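PDB 5U5I: HTPA Reductase from Selaginella moellendorffii, which probably catalyses the NAD(P)H-dependent reduction of 4-hydroxy-tetrahydrodipicolinate to tetrahydrodipicolinate in the diaminopimelate route to lysine. Local coordinates for residues Q156-H161 / M201-V206. Residues are numbered along the deposited sequence; the frame is centred on the assembly and turned at random.
Sequences QVTESH and MTRMGV
In the C-terminal domain of this DapB-family reductase, one face of the four-stranded mixed sheet is met by residues 203-206, which follow helix 197-202. Thr158 and Ser160, alternate residues of strand 154-161, point toward Arg203, Met204 and Val206. Met204 is selenomethionine. Its chain bends at chi2 and chi3 (-69° and -70°), which curls the end of the side chain over the strand. Thr158 and Met204 meet tip to tip, with OG1 of Thr158 3.9 Å from SE of Met204. The methyl CE of Met204 lies 4.1 Å from the backbone O of Thr158. Nearer the backbone of the same side chain, CG of Met204 lies 4.0 Å from CB of Ser160. Val206 adds its CG2 branch, 4.1 Å from OG of Ser160. That hydroxyl is hydrogen-bonded to His214 on the neighbouring strand 214-222. Arg203 is extended from CG to NE, and its guanidinium reaches Thr158 from the opposite direction. OG1 of Thr158 sits over one face of this group, 3.7 Å from NH1 of Arg203, and does not bond to it. NH2 forms a salt bridge with Glu199, four residues back, and NH1 has a long, weak ion pair with Glu192. Gly205 has positive phi (73°), which favours glycine, and is the first residue here to leave helical backbone angles. On the other side of the strand, Glu159 OE1 accepts a hydrogen bond from ND1 of His161 (2.8 Å), which comes from above the carboxylate plane, and forms a salt bridge with Arg195. The contact between the segments therefore rests on van der Waals packing, and it leaves the buried OG1 of Thr158 without a hydrogen-bond partner in the model.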
ATOM      1  N   GLN B 156     -14.726  -0.209  -3.336  1.00 42.48           N
ATOM      2  CA  GLN B 156     -15.359  -1.534  -3.466  1.00 43.99           C
ATOM      3  C   GLN B 156     -14.359  -2.592  -2.977  1.00 42.13           C
ATOM      4  O   GLN B 156     -13.190  -2.569  -3.381  1.00 40.32           O
ATOM      5  CB  GLN B 156     -15.720  -1.838  -4.915  1.00 45.76           C
ATOM      6  CG  GLN B 156     -16.730  -0.892  -5.538  1.00 48.25           C
ATOM      7  CD  GLN B 156     -16.799  -1.005  -7.055  1.00 49.92           C
ATOM      8  OE1 GLN B 156     -16.899   0.000  -7.748  1.00 51.00           O
ATOM      9  NE2 GLN B 156     -16.748  -2.226  -7.575  1.00 50.58           N
ATOM     10  N   VAL B 157     -14.815  -3.508  -2.116  1.00 42.79           N
ATOM     11  CA  VAL B 157     -13.983  -4.621  -1.623  1.00 41.42           C
ATOM     12  C   VAL B 157     -14.718  -5.930  -1.871  1.00 43.27           C
ATOM     13  O   VAL B 157     -15.840  -6.119  -1.397  1.00 45.38           O
ATOM     14  CB  VAL B 157     -13.659  -4.510  -0.117  1.00 40.48           C
ATOM     15  CG1 VAL B 157     -12.773  -5.675   0.334  1.00 39.30           C
ATOM     16  CG2 VAL B 157     -13.001  -3.177   0.197  1.00 38.95           C
ATOM     17  N   THR B 158     -14.082  -6.824  -2.618  1.00 42.67           N
ATOM     18  CA  THR B 158     -14.644  -8.136  -2.875  1.00 44.34           C
ATOM     19  C   THR B 158     -13.630  -9.228  -2.483  1.00 42.69           C
ATOM     20  O   THR B 158     -12.415  -9.085  -2.658  1.00 40.39           O
ATOM     21  CB  THR B 158     -15.193  -8.275  -4.317  1.00 46.14           C
ATOM     22  OG1 THR B 158     -15.629  -9.624  -4.534  1.00 47.59           O
ATOM     23  CG2 THR B 158     -14.158  -7.933  -5.365  1.00 44.69           C
ATOM     24  N   GLU B 159     -14.159 -10.313  -1.936  1.00 44.12           N
ATOM     25  CA  GLU B 159     -13.355 -11.281  -1.205  1.00 43.05           C
ATOM     26  C   GLU B 159     -13.907 -12.695  -1.443  1.00 44.78           C
ATOM     27  O   GLU B 159     -15.117 -12.905  -1.411  1.00 47.19           O
ATOM     28  CB  GLU B 159     -13.381 -10.866   0.267  1.00 43.09           C
ATOM     29  CG  GLU B 159     -12.579 -11.704   1.231  1.00 42.31           C
ATOM     30  CD  GLU B 159     -13.431 -12.743   1.942  1.00 44.72           C
ATOM     31  OE1 GLU B 159     -13.723 -13.791   1.336  1.00 45.66           O
ATOM     32  OE2 GLU B 159     -13.814 -12.513   3.109  1.00 46.04           O
ATOM     33  N   SER B 160     -13.007 -13.647  -1.692  1.00 43.64           N
ATOM     34  CA  SER B 160     -13.378 -15.034  -1.956  1.00 45.13           C
ATOM     35  C   SER B 160     -12.498 -16.029  -1.194  1.00 44.15           C
ATOM     36  O   SER B 160     -11.275 -16.020  -1.329  1.00 41.75           O
ATOM     37  CB  SER B 160     -13.328 -15.333  -3.455  1.00 45.33           C
ATOM     38  OG  SER B 160     -13.685 -16.677  -3.719  1.00 46.61           O
ATOM     39  N   HIS B 161     -13.159 -16.878  -0.406  1.00 46.29           N
ATOM     40  CA  HIS B 161     -12.548 -17.981   0.323  1.00 46.24           C
ATOM     41  C   HIS B 161     -13.428 -19.231   0.112  1.00 49.03           C
ATOM     42  O   HIS B 161     -14.549 -19.145  -0.413  1.00 51.07           O
ATOM     43  CB  HIS B 161     -12.465 -17.660   1.829  1.00 46.50           C
ATOM     44  CG  HIS B 161     -11.371 -16.706   2.202  1.00 44.15           C
ATOM     45  ND1 HIS B 161     -11.456 -15.346   1.985  1.00 43.46           N
ATOM     46  CD2 HIS B 161     -10.174 -16.916   2.800  1.00 42.62           C
ATOM     47  CE1 HIS B 161     -10.350 -14.762   2.412  1.00 41.55           C
ATOM     48  NE2 HIS B 161      -9.556 -15.691   2.917  1.00 41.08           N
HETATM   49  N   MSE B 201     -15.016 -19.254  -9.629  1.00 66.66           N
HETATM   50  CA  MSE B 201     -14.299 -19.587 -10.870  1.00 68.24           C
HETATM   51  C   MSE B 201     -14.390 -18.477 -11.899  1.00 69.64           C
HETATM   52  O   MSE B 201     -13.364 -17.949 -12.336  1.00 67.46           O
HETATM   53  CB  MSE B 201     -14.838 -20.900 -11.439  1.00 72.82           C
HETATM   54  CG  MSE B 201     -14.529 -22.078 -10.509  1.00 71.96           C
HETATM   55 SE   MSE B 201     -14.520 -23.797 -11.467  1.00 77.34          SE
HETATM   56  CE  MSE B 201     -12.791 -23.360 -12.329  1.00 74.20           C
ATOM     57  N   THR B 202     -15.609 -18.091 -12.272  1.00 73.34           N
ATOM     58  CA  THR B 202     -15.810 -17.170 -13.405  1.00 75.53           C
ATOM     59  C   THR B 202     -15.436 -15.723 -13.068  1.00 72.57           C
ATOM     60  O   THR B 202     -14.642 -15.102 -13.781  1.00 71.79           O
ATOM     61  CB  THR B 202     -17.259 -17.213 -13.946  1.00 80.78           C
ATOM     62  OG1 THR B 202     -18.175 -16.780 -12.932  1.00 81.03           O
ATOM     63  CG2 THR B 202     -17.629 -18.624 -14.416  1.00 84.27           C
ATOM     64  N   ARG B 203     -15.993 -15.200 -11.977  1.00 71.34           N
ATOM     65  CA  ARG B 203     -15.760 -13.811 -11.578  1.00 68.59           C
ATOM     66  C   ARG B 203     -14.371 -13.571 -10.983  1.00 63.78           C
ATOM     67  O   ARG B 203     -13.752 -12.551 -11.285  1.00 61.99           O
ATOM     68  CB  ARG B 203     -16.832 -13.334 -10.593  1.00 69.36           C
ATOM     69  CG  ARG B 203     -16.750 -11.846 -10.289  1.00 67.71           C
ATOM     70  CD  ARG B 203     -17.762 -11.423  -9.245  1.00 68.71           C
ATOM     71  NE  ARG B 203     -17.427 -10.126  -8.653  1.00 66.04           N
ATOM     72  CZ  ARG B 203     -18.156  -9.504  -7.725  1.00 66.69           C
ATOM     73  NH1 ARG B 203     -17.754  -8.327  -7.249  1.00 64.41           N
ATOM     74  NH2 ARG B 203     -19.287 -10.043  -7.268  1.00 69.88           N
HETATM   75  N   MSE B 204     -13.895 -14.476 -10.126  1.00 61.71           N
HETATM   76  CA  MSE B 204     -12.649 -14.235  -9.371  1.00 57.48           C
HETATM   77  C   MSE B 204     -11.424 -14.932  -9.928  1.00 55.84           C
HETATM   78  O   MSE B 204     -10.304 -14.610  -9.521  1.00 52.85           O
HETATM   79  CB  MSE B 204     -12.812 -14.600  -7.889  1.00 56.46           C
HETATM   80  CG  MSE B 204     -14.026 -13.980  -7.195  1.00 58.51           C
HETATM   81 SE   MSE B 204     -13.844 -12.025  -6.987  1.00 57.93          SE
HETATM   82  CE  MSE B 204     -12.427 -11.922  -5.628  1.00 52.57           C
ATOM     83  N   GLY B 205     -11.602 -15.872 -10.855  1.00 58.12           N
ATOM     84  CA  GLY B 205     -10.479 -16.621 -11.432  1.00 57.30           C
ATOM     85  C   GLY B 205      -9.838 -17.654 -10.508  1.00 54.91           C
ATOM     86  O   GLY B 205      -8.659 -17.971 -10.656  1.00 53.53           O
ATOM     87  N   VAL B 206     -10.612 -18.195  -9.568  1.00 54.58           N
ATOM     88  CA  VAL B 206     -10.122 -19.230  -8.656  1.00 52.60           C
ATOM     89  C   VAL B 206     -10.072 -20.553  -9.438  1.00 54.84           C
ATOM     90  O   VAL B 206     -11.105 -20.991  -9.926  1.00 57.94           O
ATOM     91  CB  VAL B 206     -11.050 -19.401  -7.423  1.00 52.43           C
ATOM     92  CG1 VAL B 206     -10.544 -20.519  -6.506  1.00 50.88           C
ATOM     93  CG2 VAL B 206     -11.176 -18.098  -6.644  1.00 50.43           C
TER